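Long-range contacts in flavin reductase (Uncultured bacterium, PDB 5CHO), which probably reduces FAD with a nicotinamide cofactor and supplies the reduced flavin to the halogenating component of a bacterial two-component tryptophan halogenase: residues Pro58-Thr62 / Ala85-Ser89; Leu144-Ala150 / Leu167-His173. All coordinates share one frame; numbering follows the deposited sequence.

Interaction 1: residues Pro58-Thr62 / Ala85-Ser89; sequences PHAMT and AMHGS. With FAD (flavin-adenine dinucleotide), chain I.
Met86 reaches from the helical segment 85-89 across the strand residues His59, Ala60 and Met61, and its side chain does most of the joining, through the terminal methyl and CG. CG lies anti to the backbone N (chi1 -174°), and bends at the next two bonds fold the chain so that the terminal methyl comes down on the strand backbone, with Met86 CE 3.6 Å from both Ala60 CA and His59 O. The same methyl lies against the imidazole, Met86 CE to His59 CD2 being 3.7 Å, an oblique approach made as the two side chains slide past each other in opposite directions. Nearer its own backbone, Met86 touches the strand again, Met86 CG to Met61 CG at 3.6 Å. Strand and helix run at 130° to one another, and what joins them directly is apolar packing; the polar link is the cofactor. In this flavin reductase domain, of the FMN-binding clan, the helical segment that follows strand 74-81 turns backbone N-H groups to the FAD pyrophosphate. Met86 N donates to FAD O2P at 2.9 Å, and Ala85 N to the bridging FAD O3P at 3.1 Å. The phosphate is gripped from the strand as well: His59 NE2 gives a hydrogen bond to FAD O1P of 2.7 Å, with the oxygen at the ring edge and in its plane. Arg117 and Arg119, which touch His59, hydrogen-bond FAD as well. Met61 CG sits between backbone N and carbonyl carbon (chi1 63°), against Met86, and bends at the next two bonds bring its methyl to the isoalloxazine, Met61 CE standing 3.6 Å from FAD O2. One residue on, the carbonyl of Thr62 accepts the ribityl hydroxyl O2' of FAD.

Interaction 2: residues Leu144-Ala150 / Leu167-His173; sequences LAWFECA and LLTAERH
His173 stands edge-on to the indole of Trp146 in a T-shaped stack, planes at 82°, with His173 NE2 only 3.2 Å from Trp146 CD2 and over the middle of the ring system. The imidazole gets there because its CG is anti to the carbonyl carbon (chi1 -52°), which swings the ring back over the neighbouring strand. The indole's own N-H is used elsewhere, on the carbonyl of Ala140. Next on this face Glu148 extends beyond CG, while Thr169 OG1, set between backbone N and carbonyl carbon (chi1 62°), donates to Glu148 OE2 at 2.9 Å; it meets the carboxylate on the anti side, somewhat out of plane. Glu148 OE1 is taken by Thr135. The two strands form an antiparallel beta hairpin, broken in register by a classic beta bulge in which Leu168 and Thr169 both face Glu148. The carbonyl of Glu148 accepts Leu168 N at 2.8 Å and, weakly, Thr169 N. Within the bulge, Leu168 lays its CD2 methyl against Ala150 CB. On the reverse face Leu167, Cys149, Phe147 and Ala170 make an apolar patch: Leu167 CD2 lies 3.4 Å from Cys149 SG and 3.9 Å from Phe147 CD1, and Ala170 CB comes obliquely to the phenyl ring at 3.7 Å from Phe147 CD1. Ile40 and Leu31 of the second subunit pack on Phe147 and Ala170. At the far end a water joins Leu144 O, His173 O and Arg172 NE, while Arg172 NH2 is hydrogen-bonded to Ser183 OG of the second subunit.

Both contacts reach one curled antiparallel sheet, yet they lie apart, their centres about 18 Å from each other and their nearest atoms about 10 Å. Interaction 1 is buried and sets a helix across a strand, whereas interaction 2 is partly buried and pairs neighbouring strands of a hairpin. The chemistry follows the place: at 58-62 / 85-89 methionine packing joins the elements, and several of their polar groups, backbone and imidazole, turn to FAD; at 144-150 / 167-173 the backbone ladder does the joining, with one face polar and aromatic and the other largely apolar and partly packed on the second subunit. The strands 46-53 and 95-100 connect the two places within the sheet.

Interaction 1: residues Pro58-Thr62 / Ala85-Ser89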
# COMPACT_ATOMS: atom_id res chain seq x y z
N PRO A 58 24.52 -4.01 7.79
CA PRO A 58 23.48 -4.17 6.76
C PRO A 58 22.39 -5.12 7.22
O PRO A 58 22.65 -6.11 7.92
CB PRO A 58 24.24 -4.74 5.57
CG PRO A 58 25.64 -4.33 5.76
CD PRO A 58 25.87 -4.20 7.24
N HIS A 59 21.16 -4.82 6.81
CA HIS A 59 20.01 -5.58 7.26
C HIS A 59 18.92 -5.53 6.20
O HIS A 59 18.92 -4.64 5.35
CB HIS A 59 19.50 -5.03 8.59
CG HIS A 59 18.44 -5.87 9.23
ND1 HIS A 59 18.51 -7.25 9.26
CD2 HIS A 59 17.28 -5.53 9.83
CE1 HIS A 59 17.44 -7.72 9.88
NE2 HIS A 59 16.68 -6.70 10.24
N ALA A 60 18.00 -6.48 6.26
CA ALA A 60 16.89 -6.53 5.32
C ALA A 60 15.65 -7.12 5.99
O ALA A 60 15.76 -7.89 6.94
CB ALA A 60 17.26 -7.33 4.09
N MET A 61 14.49 -6.73 5.48
CA MET A 61 13.22 -7.25 5.97
C MET A 61 12.18 -7.18 4.84
O MET A 61 12.28 -6.35 3.94
CB MET A 61 12.73 -6.46 7.19
CG MET A 61 12.44 -4.99 6.91
SD MET A 61 10.69 -4.57 6.75
CE MET A 61 10.13 -4.64 8.44
N THR A 62 11.21 -8.08 4.91
CA THR A 62 10.17 -8.16 3.90
C THR A 62 9.02 -7.24 4.28
O THR A 62 8.54 -7.25 5.41
CB THR A 62 9.67 -9.60 3.72
OG1 THR A 62 10.72 -10.42 3.18
CG2 THR A 62 8.46 -9.65 2.81
N ALA A 85 13.52 -5.01 14.25
CA ALA A 85 14.88 -4.51 14.22
C ALA A 85 15.07 -3.43 13.16
O ALA A 85 15.86 -2.49 13.35
CB ALA A 85 15.85 -5.66 13.99
N MET A 86 14.37 -3.55 12.04
CA MET A 86 14.52 -2.59 10.95
C MET A 86 14.05 -1.20 11.38
O MET A 86 14.53 -0.19 10.87
CB MET A 86 13.76 -3.04 9.70
CG MET A 86 14.00 -2.13 8.50
SD MET A 86 15.74 -2.05 8.02
CE MET A 86 15.93 -3.54 7.07
N HIS A 87 13.11 -1.16 12.33
CA HIS A 87 12.63 0.10 12.88
C HIS A 87 13.81 0.91 13.41
O HIS A 87 13.93 2.11 13.15
CB HIS A 87 11.61 -0.17 13.99
CG HIS A 87 10.87 1.06 14.46
ND1 HIS A 87 11.46 2.04 15.22
CD2 HIS A 87 9.59 1.44 14.27
CE1 HIS A 87 10.57 2.98 15.49
NE2 HIS A 87 9.43 2.64 14.92
N GLY A 88 14.69 0.24 14.15
CA GLY A 88 15.90 0.88 14.65
C GLY A 88 16.93 1.17 13.58
O GLY A 88 17.53 2.25 13.57
N SER A 89 17.15 0.21 12.68
CA SER A 89 18.11 0.37 11.59
C SER A 89 17.77 1.56 10.69
O SER A 89 18.65 2.30 10.25
CB SER A 89 18.20 -0.90 10.74
OG SER A 89 18.34 -2.06 11.54
PA FAD I . 12.49 -8.59 13.76
O1A FAD I . 13.67 -8.31 14.65
O2A FAD I . 12.68 -9.86 13.03
O5B FAD I . 11.15 -8.71 14.66
C5B FAD I . 9.93 -9.08 14.01
C4B FAD I . 8.84 -9.47 15.07
O4B FAD I . 9.16 -10.59 15.62
C3B FAD I . 8.80 -8.43 16.19
O3B FAD I . 7.50 -8.17 16.58
C2B FAD I . 9.59 -9.06 17.34
O2B FAD I . 8.94 -8.72 18.68
C1B FAD I . 9.52 -10.33 17.16
N9A FAD I . 10.78 -10.92 17.45
C8A FAD I . 11.74 -11.29 16.57
N7A FAD I . 12.77 -11.81 17.27
C5A FAD I . 12.45 -11.76 18.59
C6A FAD I . 13.13 -12.15 19.73
N6A FAD I . 14.43 -12.76 19.97
N1A FAD I . 12.56 -11.98 20.95
C2A FAD I . 11.32 -11.43 21.06
N3A FAD I . 10.64 -11.04 19.93
C4A FAD I . 11.21 -11.21 18.70
N1 FAD I . 6.58 -6.28 8.80
C2 FAD I . 6.47 -4.84 9.00
O2 FAD I . 6.88 -4.32 10.05
N3 FAD I . 5.86 -4.00 7.97
C4 FAD I . 5.39 -4.61 6.76
O4 FAD I . 4.91 -3.94 5.95
C4X FAD I . 5.51 -6.09 6.57
N5 FAD I . 5.04 -6.71 5.38
C5X FAD I . 5.17 -8.18 5.19
C6 FAD I . 4.70 -8.80 3.99
C7 FAD I . 4.83 -10.19 3.83
C7M FAD I . 4.23 -10.52 2.43
C8 FAD I . 5.42 -10.95 4.84
C8M FAD I . 5.51 -12.48 4.53
C9 FAD I . 5.88 -10.33 6.01
C9A FAD I . 5.76 -8.94 6.19
N10 FAD I . 6.24 -8.32 7.42
C10 FAD I . 6.11 -6.89 7.60
C1' FAD I . 6.87 -9.12 8.51
C2' FAD I . 8.39 -8.87 8.56
O2' FAD I . 8.94 -9.14 7.31
C3' FAD I . 8.98 -9.77 9.61
O3' FAD I . 8.47 -9.42 10.86
C4' FAD I . 10.51 -9.65 9.63
O4' FAD I . 11.03 -10.67 10.38
C5' FAD I . 10.92 -8.30 10.26
O5' FAD I . 12.34 -8.20 10.28
P FAD I . 13.04 -7.23 11.38
O1P FAD I . 14.47 -7.66 11.56
O2P FAD I . 12.96 -5.77 10.92
O3P FAD I . 12.27 -7.40 12.74

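Interaction 2: residues Leu144-Ala150 / Leu167-His173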
# COMPACT_ATOMS: atom_id res chain seq x y z
N LEU A 144 11.67 -6.49 -9.88
CA LEU A 144 10.92 -5.70 -10.86
C LEU A 144 11.37 -4.24 -10.85
O LEU A 144 11.29 -3.57 -11.88
CB LEU A 144 9.42 -5.80 -10.58
CG LEU A 144 8.85 -7.22 -10.65
CD1 LEU A 144 7.34 -7.19 -10.43
CD2 LEU A 144 9.21 -7.91 -11.95
N ALA A 145 11.84 -3.76 -9.70
CA ALA A 145 12.27 -2.37 -9.57
C ALA A 145 13.15 -2.14 -8.34
O ALA A 145 13.08 -2.89 -7.37
CB ALA A 145 11.05 -1.45 -9.52
N TRP A 146 13.98 -1.10 -8.41
CA TRP A 146 14.80 -0.66 -7.28
C TRP A 146 14.51 0.78 -6.88
O TRP A 146 14.23 1.62 -7.74
CB TRP A 146 16.29 -0.79 -7.60
CG TRP A 146 16.84 -2.19 -7.67
CD1 TRP A 146 16.27 -3.33 -7.18
CD2 TRP A 146 18.08 -2.59 -8.26
NE1 TRP A 146 17.08 -4.41 -7.43
CE2 TRP A 146 18.20 -3.98 -8.10
CE3 TRP A 146 19.11 -1.90 -8.92
CZ2 TRP A 146 19.30 -4.69 -8.56
CZ3 TRP A 146 20.19 -2.60 -9.38
CH2 TRP A 146 20.29 -3.99 -9.20
N PHE A 147 14.56 1.05 -5.58
CA PHE A 147 14.50 2.42 -5.07
C PHE A 147 15.58 2.60 -4.01
O PHE A 147 15.84 1.69 -3.23
CB PHE A 147 13.15 2.76 -4.44
CG PHE A 147 11.97 2.57 -5.35
CD1 PHE A 147 11.49 3.62 -6.13
CD2 PHE A 147 11.34 1.34 -5.43
CE1 PHE A 147 10.40 3.44 -6.96
CE2 PHE A 147 10.24 1.15 -6.25
CZ PHE A 147 9.78 2.20 -7.02
N GLU A 148 16.20 3.78 -3.98
CA GLU A 148 16.99 4.21 -2.83
C GLU A 148 16.34 5.44 -2.25
O GLU A 148 15.87 6.32 -2.98
CB GLU A 148 18.44 4.51 -3.20
CG GLU A 148 19.23 3.32 -3.70
CD GLU A 148 20.68 3.69 -3.99
OE1 GLU A 148 21.51 3.59 -3.07
OE2 GLU A 148 20.98 4.08 -5.14
N CYS A 149 16.31 5.51 -0.92
CA CYS A 149 15.58 6.57 -0.24
C CYS A 149 16.37 7.13 0.93
O CYS A 149 17.15 6.42 1.56
CB CYS A 149 14.24 6.04 0.27
SG CYS A 149 13.27 5.14 -0.96
N ALA A 150 16.15 8.41 1.20
CA ALA A 150 16.62 9.03 2.42
C ALA A 150 15.43 9.23 3.33
O ALA A 150 14.37 9.66 2.88
CB ALA A 150 17.30 10.35 2.13
N LEU A 167 13.01 9.87 -2.49
CA LEU A 167 13.77 9.08 -3.43
C LEU A 167 15.08 9.76 -3.82
O LEU A 167 15.09 10.96 -4.11
CB LEU A 167 12.93 8.79 -4.68
CG LEU A 167 11.67 7.95 -4.43
CD1 LEU A 167 10.91 7.65 -5.71
CD2 LEU A 167 12.03 6.67 -3.71
N LEU A 168 16.17 8.99 -3.83
CA LEU A 168 17.45 9.46 -4.35
C LEU A 168 17.66 8.84 -5.71
O LEU A 168 18.23 9.46 -6.61
CB LEU A 168 18.61 9.10 -3.41
CG LEU A 168 18.38 9.25 -1.91
CD1 LEU A 168 19.60 8.71 -1.17
CD2 LEU A 168 18.11 10.70 -1.58
N THR A 169 17.19 7.60 -5.85
CA THR A 169 17.20 6.92 -7.13
C THR A 169 15.99 6.02 -7.25
O THR A 169 15.38 5.62 -6.26
CB THR A 169 18.46 6.04 -7.33
OG1 THR A 169 18.51 5.01 -6.34
CG2 THR A 169 19.73 6.88 -7.26
N ALA A 170 15.65 5.70 -8.49
CA ALA A 170 14.56 4.81 -8.80
C ALA A 170 14.82 4.27 -10.19
O ALA A 170 15.32 4.99 -11.06
CB ALA A 170 13.22 5.53 -8.72
N GLU A 171 14.49 3.01 -10.39
CA GLU A 171 14.86 2.32 -11.61
C GLU A 171 13.95 1.13 -11.81
O GLU A 171 13.77 0.32 -10.90
CB GLU A 171 16.31 1.86 -11.55
CG GLU A 171 16.81 1.19 -12.82
CD GLU A 171 18.22 0.65 -12.68
OE1 GLU A 171 18.83 0.86 -11.61
OE2 GLU A 171 18.71 0.01 -13.63
N ARG A 172 13.38 1.02 -13.00
CA ARG A 172 12.53 -0.11 -13.32
C ARG A 172 13.27 -1.09 -14.21
O ARG A 172 13.95 -0.70 -15.16
CB ARG A 172 11.26 0.33 -14.02
CG ARG A 172 10.29 -0.81 -14.15
CD ARG A 172 8.98 -0.37 -14.70
NE ARG A 172 7.99 -1.42 -14.57
CZ ARG A 172 6.77 -1.37 -15.10
NH1 ARG A 172 6.41 -0.32 -15.83
NH2 ARG A 172 5.93 -2.37 -14.92
N HIS A 173 13.12 -2.38 -13.91
CA HIS A 173 13.77 -3.43 -14.68
C HIS A 173 12.77 -4.14 -15.58
O HIS A 173 11.62 -3.73 -15.69
CB HIS A 173 14.43 -4.43 -13.75
CG HIS A 173 15.33 -3.81 -12.73
ND1 HIS A 173 16.39 -3.00 -13.08
CD2 HIS A 173 15.32 -3.85 -11.38
CE1 HIS A 173 17.00 -2.59 -11.99
NE2 HIS A 173 16.37 -3.09 -10.94
O HOH W 1 9.38 -4.09 -13.71